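Local coordinates for phosphoribosylaminoimidazole-succinocarboxamide synthase (Pyrococcus horikoshii, PDB 4O83), which catalyses the ATP-dependent joining of L-aspartate to the carboxylate of 5-amino-1-(5-phospho-D-ribosyl)imidazole-4-carboxylate, a step of de novo purine biosynthesis, at residues W47-L52 against A189-P194; L23-K28 against N76-E81; V54-L59 against E158-Y163; D173-F178 against P194-F199. All coordinates share one frame; numbering follows the deposited sequence.

Interaction 1: W47-L52 against A189-P194. With AMP (adenosine monophosphate), chain L.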
# COMPACT_ATOMS: atom_id res chain seq x y z
N TRP A 47 0.69 -27.55 9.34
CA TRP A 47 -0.04 -27.46 8.09
C TRP A 47 -0.43 -26.03 7.79
O TRP A 47 -0.15 -25.54 6.71
CB TRP A 47 -1.27 -28.37 8.11
CG TRP A 47 -1.93 -28.50 6.76
CD1 TRP A 47 -1.71 -29.49 5.80
CD2 TRP A 47 -2.94 -27.60 6.16
NE1 TRP A 47 -2.49 -29.26 4.69
CE2 TRP A 47 -3.25 -28.16 4.84
CE3 TRP A 47 -3.59 -26.44 6.57
CZ2 TRP A 47 -4.17 -27.57 3.99
CZ3 TRP A 47 -4.51 -25.85 5.70
CH2 TRP A 47 -4.79 -26.40 4.44
N LEU A 48 -1.07 -25.37 8.75
CA LEU A 48 -1.53 -23.98 8.57
C LEU A 48 -0.38 -23.00 8.25
O LEU A 48 -0.50 -22.16 7.34
CB LEU A 48 -2.31 -23.52 9.81
CG LEU A 48 -3.75 -24.03 9.96
CD1 LEU A 48 -4.22 -23.89 11.39
CD2 LEU A 48 -4.70 -23.31 9.00
N ASN A 49 0.73 -23.16 8.98
CA ASN A 49 1.91 -22.31 8.80
C ASN A 49 2.59 -22.53 7.45
O ASN A 49 2.99 -21.59 6.78
CB ASN A 49 2.90 -22.52 9.95
CG ASN A 49 2.49 -21.77 11.19
OD1 ASN A 49 1.51 -21.03 11.19
ND2 ASN A 49 3.25 -21.95 12.25
N ALA A 50 2.70 -23.79 7.05
CA ALA A 50 3.24 -24.14 5.74
C ALA A 50 2.39 -23.53 4.63
O ALA A 50 2.91 -22.87 3.73
CB ALA A 50 3.32 -25.65 5.58
N GLN A 51 1.08 -23.72 4.73
CA GLN A 51 0.14 -23.26 3.72
C GLN A 51 0.09 -21.72 3.65
O GLN A 51 0.05 -21.15 2.57
CB GLN A 51 -1.26 -23.84 3.96
CG GLN A 51 -1.34 -25.36 3.79
CD GLN A 51 -1.01 -25.79 2.38
OE1 GLN A 51 -1.60 -25.30 1.41
NE2 GLN A 51 -0.04 -26.70 2.24
N LEU A 52 0.14 -21.07 4.81
CA LEU A 52 0.18 -19.61 4.81
C LEU A 52 1.50 -19.10 4.21
O LEU A 52 1.50 -18.16 3.41
CB LEU A 52 -0.12 -19.03 6.21
CG LEU A 52 -1.60 -19.20 6.62
CD1 LEU A 52 -1.83 -18.95 8.11
CD2 LEU A 52 -2.53 -18.34 5.78
N ALA A 189 13.76 -15.38 2.81
CA ALA A 189 13.85 -16.75 3.27
C ALA A 189 12.91 -17.07 4.43
O ALA A 189 11.93 -16.36 4.67
CB ALA A 189 15.29 -17.05 3.68
N ASP A 190 13.23 -18.15 5.15
CA ASP A 190 12.50 -18.61 6.33
C ASP A 190 11.00 -18.81 6.09
O ASP A 190 10.62 -19.44 5.12
CB ASP A 190 12.76 -17.67 7.52
CG ASP A 190 12.53 -18.33 8.84
OD1 ASP A 190 11.67 -17.87 9.61
OD2 ASP A 190 13.22 -19.32 9.13
N GLU A 191 10.15 -18.29 6.98
CA GLU A 191 8.70 -18.45 6.85
C GLU A 191 7.97 -17.11 6.94
O GLU A 191 8.53 -16.12 7.40
CB GLU A 191 8.15 -19.41 7.92
CG GLU A 191 8.20 -18.82 9.32
CD GLU A 191 7.74 -19.76 10.39
OE1 GLU A 191 6.53 -20.06 10.45
OE2 GLU A 191 8.60 -20.18 11.19
N ILE A 192 6.72 -17.09 6.47
CA ILE A 192 5.83 -15.96 6.73
C ILE A 192 4.50 -16.55 7.22
O ILE A 192 3.70 -17.06 6.42
CB ILE A 192 5.65 -15.05 5.50
CG1 ILE A 192 7.00 -14.54 4.99
CG2 ILE A 192 4.74 -13.87 5.83
CD1 ILE A 192 6.92 -13.92 3.62
N SER A 193 4.30 -16.50 8.53
CA SER A 193 3.13 -17.11 9.14
C SER A 193 2.70 -16.39 10.41
O SER A 193 3.39 -15.46 10.85
CB SER A 193 3.39 -18.61 9.41
OG SER A 193 4.32 -18.80 10.47
N PRO A 194 1.58 -16.82 11.03
CA PRO A 194 1.19 -16.20 12.31
C PRO A 194 2.19 -16.47 13.43
O PRO A 194 2.08 -15.86 14.48
CB PRO A 194 -0.18 -16.84 12.63
CG PRO A 194 -0.67 -17.42 11.35
CD PRO A 194 0.54 -17.72 10.50
P AMP L . 14.03 -22.53 13.00
O1P AMP L . 14.97 -21.70 13.86
O2P AMP L . 12.57 -22.22 13.17
O3P AMP L . 14.34 -24.01 13.02
O5' AMP L . 14.32 -22.02 11.49
C5' AMP L . 14.98 -22.80 10.49
C4' AMP L . 16.40 -22.30 10.25
O4' AMP L . 16.75 -22.34 8.85
C3' AMP L . 16.60 -20.85 10.69
O3' AMP L . 17.91 -20.78 11.25
C2' AMP L . 16.56 -20.06 9.40
O2' AMP L . 17.35 -18.88 9.51
C1' AMP L . 17.17 -21.04 8.41
N9 AMP L . 16.69 -20.85 7.02
C8 AMP L . 15.47 -20.43 6.65
N7 AMP L . 15.36 -20.40 5.31
C5 AMP L . 16.53 -20.82 4.79
C6 AMP L . 17.10 -21.03 3.44
N6 AMP L . 16.38 -20.78 2.33
N1 AMP L . 18.37 -21.48 3.34
C2 AMP L . 19.12 -21.74 4.43
N3 AMP L . 18.66 -21.57 5.69
C4 AMP L . 17.41 -21.12 5.93
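Asn49 lays the carboxamide oxygen of its side chain against the Ser193-Pro194 junction: OD1 of Asn49 is 3.5 Å from CB of Ser193 and equally near CD of Pro194. One turn further along the helix, CD1 of Leu52 touches CD of the same proline at 3.6 Å, the two side chains crossing at about a right angle. These contacts are packing rather than polar bonds, and Asn49 OD1, buried here, has no hydrogen-bond partner in the model. With CG opposite the carbonyl carbon (chi1 -79°), the amide swings over to Ser193 and Pro194. Behind this first shell the loop is braced from within. Ser193 OG donates to Glu191 OE1 over a short 2.5 Å, meeting the carboxylate on its anti side and 33° out of its plane, while OE2 of Glu191 is paired with Lys13. Ser53, the residue after Leu52, accepts the backbone N-H of Ile192 at its OG, and Tyr224 of helix 220-232 covers both Asn49 and Pro194. At the far end of the segment, Asp190 N donates to AMP N7 at 3.1 Å. The irregular segment 189-194 thus runs from the adenine to the side of helix 45-62, forming part of the nucleotide site of a SAICAR synthetase.

Interaction 2: L23-K28 against N76-E81. With AMP (adenosine monophosphate), chain L.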
# COMPACT_ATOMS: atom_id res chain seq x y z
N LEU A 23 16.65 -27.47 -0.08
CA LEU A 23 16.30 -28.18 1.13
C LEU A 23 14.79 -28.23 1.37
O LEU A 23 14.00 -27.54 0.71
CB LEU A 23 17.07 -27.61 2.33
CG LEU A 23 16.91 -26.15 2.73
CD1 LEU A 23 15.80 -26.08 3.75
CD2 LEU A 23 18.21 -25.62 3.31
N ILE A 24 14.41 -29.06 2.33
CA ILE A 24 13.03 -29.20 2.72
C ILE A 24 12.82 -28.50 4.05
O ILE A 24 13.53 -28.76 5.01
CB ILE A 24 12.62 -30.69 2.80
CG1 ILE A 24 12.58 -31.29 1.39
CG2 ILE A 24 11.26 -30.83 3.48
CD1 ILE A 24 12.45 -32.79 1.32
N MSE A 25 11.85 -27.59 4.07
CA MSE A 25 11.47 -26.89 5.29
C MSE A 25 10.22 -27.56 5.77
O MSE A 25 9.17 -27.46 5.14
CB MSE A 25 11.24 -25.42 4.93
CG MSE A 25 10.76 -24.58 6.10
SE MSE A 25 11.10 -22.69 5.65
CE MSE A 25 9.77 -22.43 4.22
N GLU A 26 10.32 -28.26 6.89
CA GLU A 26 9.16 -28.94 7.43
C GLU A 26 8.56 -28.24 8.65
O GLU A 26 9.22 -28.05 9.66
CB GLU A 26 9.50 -30.39 7.78
CG GLU A 26 8.28 -31.18 8.20
CD GLU A 26 8.59 -32.64 8.43
OE1 GLU A 26 9.55 -32.94 9.18
OE2 GLU A 26 7.86 -33.48 7.87
N PHE A 27 7.29 -27.88 8.57
CA PHE A 27 6.65 -27.18 9.69
C PHE A 27 6.07 -28.17 10.70
O PHE A 27 5.35 -29.10 10.32
CB PHE A 27 5.56 -26.24 9.18
CG PHE A 27 6.07 -25.07 8.40
CD1 PHE A 27 6.00 -23.77 8.93
CD2 PHE A 27 6.63 -25.25 7.14
CE1 PHE A 27 6.46 -22.68 8.21
CE2 PHE A 27 7.09 -24.17 6.42
CZ PHE A 27 7.00 -22.88 6.95
N LYS A 28 6.38 -27.95 11.98
CA LYS A 28 5.95 -28.85 13.05
C LYS A 28 4.73 -28.28 13.74
O LYS A 28 4.41 -27.11 13.58
CB LYS A 28 7.08 -29.03 14.08
CG LYS A 28 8.34 -29.70 13.54
CD LYS A 28 9.60 -29.10 14.16
CE LYS A 28 9.80 -29.50 15.62
NZ LYS A 28 10.83 -28.64 16.28
N ASN A 76 2.72 -29.98 5.03
CA ASN A 76 3.57 -29.17 5.91
C ASN A 76 5.05 -29.11 5.50
O ASN A 76 5.93 -28.91 6.32
CB ASN A 76 3.45 -29.66 7.36
CG ASN A 76 4.07 -31.02 7.57
OD1 ASN A 76 4.18 -31.81 6.63
ND2 ASN A 76 4.48 -31.30 8.80
N ARG A 77 5.32 -29.29 4.21
CA ARG A 77 6.68 -29.34 3.72
C ARG A 77 6.86 -28.47 2.49
O ARG A 77 6.18 -28.65 1.47
CB ARG A 77 7.10 -30.77 3.39
CG ARG A 77 7.38 -31.65 4.59
CD ARG A 77 7.70 -33.06 4.13
NE ARG A 77 8.49 -33.76 5.13
CZ ARG A 77 9.43 -34.65 4.83
NH1 ARG A 77 9.69 -34.95 3.56
NH2 ARG A 77 10.10 -35.24 5.81
N LEU A 78 7.77 -27.51 2.60
CA LEU A 78 8.13 -26.67 1.48
C LEU A 78 9.51 -27.05 0.98
O LEU A 78 10.38 -27.44 1.75
CB LEU A 78 8.09 -25.18 1.85
CG LEU A 78 6.86 -24.53 2.52
CD1 LEU A 78 6.75 -23.07 2.10
CD2 LEU A 78 5.54 -25.24 2.27
N ILE A 79 9.69 -26.95 -0.33
CA ILE A 79 11.01 -27.10 -0.92
C ILE A 79 11.51 -25.69 -1.17
O ILE A 79 10.84 -24.88 -1.81
CB ILE A 79 10.97 -27.90 -2.24
CG1 ILE A 79 10.42 -29.32 -2.01
CG2 ILE A 79 12.36 -27.99 -2.86
CD1 ILE A 79 9.65 -29.87 -3.19
N VAL A 80 12.71 -25.41 -0.68
CA VAL A 80 13.26 -24.07 -0.76
C VAL A 80 14.71 -24.14 -1.21
O VAL A 80 15.40 -25.16 -1.00
CB VAL A 80 13.13 -23.29 0.57
CG1 VAL A 80 11.67 -23.10 0.95
CG2 VAL A 80 13.90 -23.99 1.70
N GLU A 81 15.17 -23.07 -1.85
CA GLU A 81 16.55 -23.00 -2.27
C GLU A 81 17.46 -22.67 -1.09
O GLU A 81 17.10 -21.86 -0.23
CB GLU A 81 16.74 -22.05 -3.44
CG GLU A 81 16.56 -20.58 -3.15
CD GLU A 81 16.99 -19.71 -4.32
OE1 GLU A 81 16.20 -18.83 -4.73
OE2 GLU A 81 18.11 -19.91 -4.85
P AMP L . 14.03 -22.53 13.00
O1P AMP L . 14.97 -21.70 13.86
O2P AMP L . 12.57 -22.22 13.17
O3P AMP L . 14.34 -24.01 13.02
O5' AMP L . 14.32 -22.02 11.49
C5' AMP L . 14.98 -22.80 10.49
C4' AMP L . 16.40 -22.30 10.25
O4' AMP L . 16.75 -22.34 8.85
C3' AMP L . 16.60 -20.85 10.69
O3' AMP L . 17.91 -20.78 11.25
C2' AMP L . 16.56 -20.06 9.40
O2' AMP L . 17.35 -18.88 9.51
C1' AMP L . 17.17 -21.04 8.41
N9 AMP L . 16.69 -20.85 7.02
C8 AMP L . 15.47 -20.43 6.65
N7 AMP L . 15.36 -20.40 5.31
C5 AMP L . 16.53 -20.82 4.79
C6 AMP L . 17.10 -21.03 3.44
N6 AMP L . 16.38 -20.78 2.33
N1 AMP L . 18.37 -21.48 3.34
C2 AMP L . 19.12 -21.74 4.43
N3 AMP L . 18.66 -21.57 5.69
C4 AMP L . 17.41 -21.12 5.93
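Asn76 O accepts a hydrogen bond from the backbone N of Phe27 at 2.8 Å and, besides, a CA-H contact from Glu26; it also lies in the plane of the Phe27 ring, at its edge. The Asn76 side chain answers: ND2 donates to Phe27 O at 2.8 Å in a bent bond, the acceptor 27° out of the Asn76 amide plane, with CG held between backbone N and carbonyl carbon (chi1 69°). Reciprocal N-H to O bonds join Leu23 with Val80 and selenomethionine Met25 with Leu78. These are the hydrogen-bonded pairs of two neighbouring antiparallel strands in the four-stranded sheet 13-17, 22-27, 77-81 and 69-72, one wall of the nucleotide site: Glu81 O accepts a bond from AMP N6 at 2.9 Å. On the sheet face bearing Leu23, Met25, Leu78 and Val80, Leu23 CD1 presses tightly on Val80 CG2 (3.5 Å), and the turn about the CG-SE bond brings Met25 CE to 3.7 Å from Leu78 CD1. On the other face, Arg77 NE forms a straight salt bridge to Glu26 OE2 (2.8 Å, 170°). The carboxylate oxygen lies in the guanidinium plane but is approached from above its own plane, while Ile24 CG2 sits over one guanidinium face.

Interaction 3: V54-L59 against E158-Y163. With CD (cadmium ion), chain C.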
# COMPACT_ATOMS: atom_id res chain seq x y z
N VAL A 54 3.27 -20.65 1.92
CA VAL A 54 3.10 -20.81 0.47
C VAL A 54 2.31 -19.64 -0.11
O VAL A 54 2.72 -19.03 -1.10
CB VAL A 54 2.43 -22.15 0.07
CG1 VAL A 54 2.15 -22.20 -1.43
CG2 VAL A 54 3.30 -23.33 0.46
N ILE A 55 1.15 -19.34 0.48
CA ILE A 55 0.31 -18.26 -0.03
C ILE A 55 1.12 -16.98 -0.11
O ILE A 55 1.16 -16.33 -1.15
CB ILE A 55 -0.94 -18.05 0.86
CG1 ILE A 55 -1.93 -19.21 0.68
CG2 ILE A 55 -1.65 -16.74 0.50
CD1 ILE A 55 -2.77 -19.50 1.91
N PHE A 56 1.77 -16.62 1.00
CA PHE A 56 2.49 -15.36 1.08
C PHE A 56 3.69 -15.28 0.12
O PHE A 56 3.86 -14.25 -0.55
CB PHE A 56 2.89 -15.04 2.53
CG PHE A 56 1.72 -14.72 3.43
CD1 PHE A 56 0.72 -13.84 3.03
CD2 PHE A 56 1.63 -15.27 4.71
CE1 PHE A 56 -0.34 -13.53 3.86
CE2 PHE A 56 0.58 -14.97 5.56
CZ PHE A 56 -0.41 -14.10 5.14
N PHE A 57 4.52 -16.33 0.08
CA PHE A 57 5.67 -16.39 -0.83
C PHE A 57 5.24 -16.27 -2.31
O PHE A 57 5.86 -15.54 -3.08
CB PHE A 57 6.54 -17.65 -0.61
CG PHE A 57 7.43 -17.57 0.62
CD1 PHE A 57 8.23 -16.45 0.87
CD2 PHE A 57 7.51 -18.65 1.53
CE1 PHE A 57 9.05 -16.38 2.00
CE2 PHE A 57 8.33 -18.57 2.66
CZ PHE A 57 9.10 -17.44 2.88
N LYS A 58 4.17 -16.98 -2.69
CA LYS A 58 3.64 -16.86 -4.04
C LYS A 58 3.12 -15.46 -4.35
O LYS A 58 3.42 -14.91 -5.41
CB LYS A 58 2.55 -17.91 -4.29
CG LYS A 58 3.11 -19.32 -4.47
CD LYS A 58 1.99 -20.31 -4.77
N LEU A 59 2.37 -14.88 -3.43
CA LEU A 59 1.97 -13.49 -3.54
C LEU A 59 3.17 -12.55 -3.78
O LEU A 59 3.16 -11.74 -4.71
CB LEU A 59 1.20 -13.06 -2.29
CG LEU A 59 0.69 -11.62 -2.27
CD1 LEU A 59 -0.34 -11.36 -3.37
CD2 LEU A 59 0.11 -11.28 -0.90
N GLU A 158 4.59 -3.56 2.31
CA GLU A 158 3.50 -2.86 1.67
C GLU A 158 2.54 -3.85 1.01
O GLU A 158 1.32 -3.71 1.16
CB GLU A 158 3.99 -1.79 0.68
CG GLU A 158 2.99 -0.65 0.48
CD GLU A 158 2.72 0.15 1.76
OE1 GLU A 158 3.62 0.25 2.63
OE2 GLU A 158 1.60 0.68 1.92
N ILE A 159 3.09 -4.86 0.34
CA ILE A 159 2.29 -5.94 -0.31
C ILE A 159 1.48 -6.76 0.71
O ILE A 159 0.27 -6.95 0.56
CB ILE A 159 3.16 -6.86 -1.18
CG1 ILE A 159 3.83 -6.05 -2.31
CG2 ILE A 159 2.33 -8.01 -1.76
CD1 ILE A 159 5.07 -6.72 -2.88
N LEU A 160 2.15 -7.23 1.75
CA LEU A 160 1.46 -7.99 2.81
C LEU A 160 0.40 -7.16 3.53
O LEU A 160 -0.73 -7.61 3.69
CB LEU A 160 2.46 -8.64 3.78
CG LEU A 160 3.45 -9.68 3.20
CD1 LEU A 160 4.29 -10.32 4.28
CD2 LEU A 160 2.81 -10.80 2.39
N LYS A 161 0.75 -5.94 3.92
CA LYS A 161 -0.19 -5.04 4.57
C LYS A 161 -1.45 -4.79 3.75
O LYS A 161 -2.57 -4.89 4.29
CB LYS A 161 0.46 -3.69 4.93
CG LYS A 161 -0.46 -2.75 5.70
CD LYS A 161 0.13 -1.36 5.92
CE LYS A 161 0.57 -0.76 4.58
NZ LYS A 161 0.79 0.71 4.59
N ASP A 162 -1.26 -4.46 2.47
CA ASP A 162 -2.37 -4.10 1.62
C ASP A 162 -3.26 -5.31 1.34
O ASP A 162 -4.48 -5.21 1.39
CB ASP A 162 -1.85 -3.47 0.33
CG ASP A 162 -1.17 -2.13 0.57
OD1 ASP A 162 -1.19 -1.65 1.74
OD2 ASP A 162 -0.64 -1.56 -0.42
N TYR A 163 -2.63 -6.45 1.08
CA TYR A 163 -3.33 -7.71 0.87
C TYR A 163 -4.23 -8.06 2.05
O TYR A 163 -5.43 -8.36 1.90
CB TYR A 163 -2.30 -8.82 0.65
CG TYR A 163 -2.90 -10.18 0.35
CD1 TYR A 163 -3.53 -10.44 -0.86
CD2 TYR A 163 -2.80 -11.21 1.28
CE1 TYR A 163 -4.07 -11.69 -1.15
CE2 TYR A 163 -3.34 -12.47 1.01
CZ TYR A 163 -3.97 -12.70 -0.21
OH TYR A 163 -4.51 -13.93 -0.48
CD CD C . -0.24 0.37 0.56
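Apolar helix-on-helix packing joins helix 45-62 to helix 143-165. The short segment axes come within 10.9 Å at 120°, and every cross-contact is made by side chains. Its centre is Leu59, whose CD2 methyl sits over one face of the Tyr163 ring: the CH-pi geometry is 3.7 Å from CD2 of Leu59 to the ring centroid, 21° off the normal, displaced toward the CG side, where CD2 of Leu59 and CG of Tyr163 are 3.4 Å apart. Both side chains leave their helices with CG opposite the backbone N (chi1 -179° for Leu59), a shape that carries each across the gap. Leu59 and Ile159 lie alongside each other, antiparallel, CG of Leu59 4.0 Å from CG2 of Ile159. Beside this pair Phe56 brings CD1 to 3.7 Å from CD2 of Leu160, while CD2 of Tyr163 lies near the plane of the Phe56 ring, at its edge. Ile231 of helix 220-232 covers Ile55, Phe56 and Tyr163. On a face of helix 143-165 turned away from Leu59, Glu158 OE2 binds a cadmium ion at 2.3 Å and Asp162 chelates it through both oxygens, the nearer, OD2, at 2.2 Å. Glu158 and Asp162 of the second subunit bind the same ion, so one turn of this helix supplies an i, i+4 carboxylate pair to a metal site bridging two subunits.

Interaction 4: D173-F178 against P194-F199. With AMP (adenosine monophosphate), chain L; PO4 (phosphate ion), chain J.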
# COMPACT_ATOMS: atom_id res chain seq x y z
N ASP A 173 3.05 -5.96 12.85
CA ASP A 173 4.49 -6.05 12.59
C ASP A 173 4.78 -7.48 12.12
O ASP A 173 3.86 -8.35 12.14
CB ASP A 173 5.32 -5.66 13.84
CG ASP A 173 4.95 -6.47 15.09
OD1 ASP A 173 4.99 -7.70 15.03
OD2 ASP A 173 4.62 -5.87 16.13
N PHE A 174 6.01 -7.73 11.70
CA PHE A 174 6.44 -9.05 11.23
C PHE A 174 7.98 -9.15 11.13
O PHE A 174 8.69 -8.12 11.09
CB PHE A 174 5.69 -9.49 9.94
CG PHE A 174 6.09 -8.75 8.69
CD1 PHE A 174 6.76 -9.42 7.65
CD2 PHE A 174 5.80 -7.40 8.53
CE1 PHE A 174 7.13 -8.74 6.48
CE2 PHE A 174 6.19 -6.72 7.38
CZ PHE A 174 6.85 -7.38 6.35
N LYS A 175 8.48 -10.39 11.13
CA LYS A 175 9.90 -10.64 11.09
C LYS A 175 10.23 -11.35 9.79
O LYS A 175 9.53 -12.29 9.40
CB LYS A 175 10.31 -11.50 12.30
CG LYS A 175 11.82 -11.81 12.43
CD LYS A 175 12.25 -13.11 11.73
CE LYS A 175 11.58 -14.35 12.33
NZ LYS A 175 11.87 -15.56 11.51
N LEU A 176 11.32 -10.92 9.16
CA LEU A 176 11.82 -11.50 7.91
C LEU A 176 13.27 -11.91 8.08
O LEU A 176 14.00 -11.32 8.90
CB LEU A 176 11.74 -10.49 6.76
CG LEU A 176 10.37 -9.97 6.34
CD1 LEU A 176 10.51 -9.00 5.17
CD2 LEU A 176 9.45 -11.16 5.98
N GLU A 177 13.67 -12.91 7.30
CA GLU A 177 15.06 -13.31 7.19
C GLU A 177 15.45 -13.40 5.71
O GLU A 177 14.59 -13.68 4.84
CB GLU A 177 15.31 -14.66 7.89
CG GLU A 177 14.78 -14.68 9.32
CD GLU A 177 15.21 -15.87 10.15
OE1 GLU A 177 16.12 -16.63 9.74
OE2 GLU A 177 14.64 -16.03 11.25
N PHE A 178 16.74 -13.16 5.46
CA PHE A 178 17.29 -13.09 4.12
C PHE A 178 18.58 -13.89 4.04
O PHE A 178 19.27 -14.11 5.04
CB PHE A 178 17.59 -11.62 3.74
CG PHE A 178 16.37 -10.75 3.65
CD1 PHE A 178 15.68 -10.61 2.44
CD2 PHE A 178 15.89 -10.06 4.76
CE1 PHE A 178 14.56 -9.80 2.35
CE2 PHE A 178 14.77 -9.24 4.67
CZ PHE A 178 14.10 -9.12 3.47
N PRO A 194 1.58 -16.82 11.03
CA PRO A 194 1.19 -16.20 12.31
C PRO A 194 2.19 -16.47 13.43
O PRO A 194 2.08 -15.86 14.48
CB PRO A 194 -0.18 -16.84 12.63
CG PRO A 194 -0.67 -17.42 11.35
CD PRO A 194 0.54 -17.72 10.50
N ASP A 195 3.16 -17.36 13.21
CA ASP A 195 4.28 -17.49 14.13
C ASP A 195 5.24 -16.30 14.05
O ASP A 195 5.91 -15.95 15.04
CB ASP A 195 5.07 -18.79 13.88
CG ASP A 195 4.45 -20.00 14.56
OD1 ASP A 195 5.17 -21.01 14.72
OD2 ASP A 195 3.26 -19.94 14.96
N THR A 196 5.30 -15.66 12.87
CA THR A 196 6.33 -14.65 12.63
C THR A 196 5.78 -13.25 12.28
O THR A 196 6.54 -12.36 11.89
CB THR A 196 7.31 -15.11 11.54
OG1 THR A 196 6.60 -15.29 10.31
CG2 THR A 196 8.03 -16.40 11.94
N CYS A 197 4.48 -13.07 12.44
CA CYS A 197 3.77 -11.80 12.20
C CYS A 197 2.83 -11.52 13.36
O CYS A 197 2.34 -12.44 14.01
CB CYS A 197 2.90 -11.88 10.94
SG CYS A 197 3.65 -12.37 9.38
N ARG A 198 2.53 -10.24 13.59
CA ARG A 198 1.39 -9.89 14.42
C ARG A 198 0.27 -9.44 13.50
O ARG A 198 0.41 -8.44 12.77
CB ARG A 198 1.71 -8.79 15.46
CG ARG A 198 2.39 -9.31 16.72
CD ARG A 198 2.44 -8.25 17.82
NE ARG A 198 3.30 -8.69 18.93
CZ ARG A 198 4.53 -8.24 19.16
NH1 ARG A 198 5.09 -7.30 18.40
NH2 ARG A 198 5.21 -8.72 20.20
N PHE A 199 -0.82 -10.21 13.55
CA PHE A 199 -2.05 -9.90 12.83
C PHE A 199 -3.12 -9.56 13.84
O PHE A 199 -3.31 -10.30 14.83
CB PHE A 199 -2.55 -11.13 12.07
CG PHE A 199 -1.59 -11.69 11.06
CD1 PHE A 199 -0.95 -10.87 10.13
CD2 PHE A 199 -1.38 -13.07 11.00
CE1 PHE A 199 -0.10 -11.42 9.18
CE2 PHE A 199 -0.53 -13.62 10.06
CZ PHE A 199 0.10 -12.79 9.14
P AMP L . 14.03 -22.53 13.00
O1P AMP L . 14.97 -21.70 13.86
O2P AMP L . 12.57 -22.22 13.17
O3P AMP L . 14.34 -24.01 13.02
O5' AMP L . 14.32 -22.02 11.49
C5' AMP L . 14.98 -22.80 10.49
C4' AMP L . 16.40 -22.30 10.25
O4' AMP L . 16.75 -22.34 8.85
C3' AMP L . 16.60 -20.85 10.69
O3' AMP L . 17.91 -20.78 11.25
C2' AMP L . 16.56 -20.06 9.40
O2' AMP L . 17.35 -18.88 9.51
C1' AMP L . 17.17 -21.04 8.41
N9 AMP L . 16.69 -20.85 7.02
C8 AMP L . 15.47 -20.43 6.65
N7 AMP L . 15.36 -20.40 5.31
C5 AMP L . 16.53 -20.82 4.79
C6 AMP L . 17.10 -21.03 3.44
N6 AMP L . 16.38 -20.78 2.33
N1 AMP L . 18.37 -21.48 3.34
C2 AMP L . 19.12 -21.74 4.43
N3 AMP L . 18.66 -21.57 5.69
C4 AMP L . 17.41 -21.12 5.93
P PO4 J . 8.38 -7.66 19.91
O1 PO4 J . 7.65 -8.97 19.72
O2 PO4 J . 9.68 -7.71 19.13
O3 PO4 J . 7.56 -6.50 19.43
O4 PO4 J . 8.64 -7.49 21.39
O HOH W 1 6.84 -13.38 8.77
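The guanidinium of Arg198 is met at its edge, in plane, by Asp173 OD2 and by a bound phosphate ion, and its plane stands 80° from that of the carboxylate. Arg198 NH1 donates to Asp173 OD2 over 2.7 Å in a salt bridge that reaches the syn side of the carboxylate, and the same nitrogen donates to O3 of the phosphate at 2.8 Å. Within segment 194-199, CB of Cys197 lies over one face of the Phe199 ring. The frame for these groups is the six-stranded antiparallel sheet, in which strand 169-180 pairs with strand 197-201. Lys175 N donates to Thr196 O at 2.9 Å, and Phe174 and Cys197 form a non-hydrogen-bonded pair with CA atoms only 4.0 Å apart. Their side chains share a face: SG of Cys197 touches CB of Phe174 at 3.6 Å and meets the ring obliquely, 61° off its normal. The phosphate probably came from the crystallisation liquor, but with Arg93 and Ser99 also binding it, its place is consistent with that of the phosphate of the imidazole substrate in related enzymes. Toward the AMP side, the Lys175 chain, kinked at chi2 (-91°) and chi3, turns NZ along the strand to Glu177 OE2; NZ also bridges to Asp190, while Glu177 OE1 accepts a hydrogen bond from AMP O2' at 2.6 Å. Thr196 OG1 is bonded to the backbone N of Ser193; its approach to a water is very short and of undecided direction, and this water donates to Lys175 O at 3.0 Å.

From the N terminus, strand 22-27 opens interaction 2, and before it closes at 76-81, helix 45-62 opens interaction 1 and then interaction 3. Both therefore cross interaction 2. Interaction 3 closes at 158-163, inside the long loop that interaction 1 ends at 189-194. Interaction 4 opens at 173-178, after interaction 3 has closed, and ends beyond interaction 1, so these two cross and share Pro194. Ile192 packs on Phe56 and Phe57, and Leu160 on Phe174, linking interactions 1 with 3 and 3 with 4. Interactions 2 and 4 do not touch, their centres about 17 Å apart, yet both reach AMP, held between the N-terminal sheet and the central one.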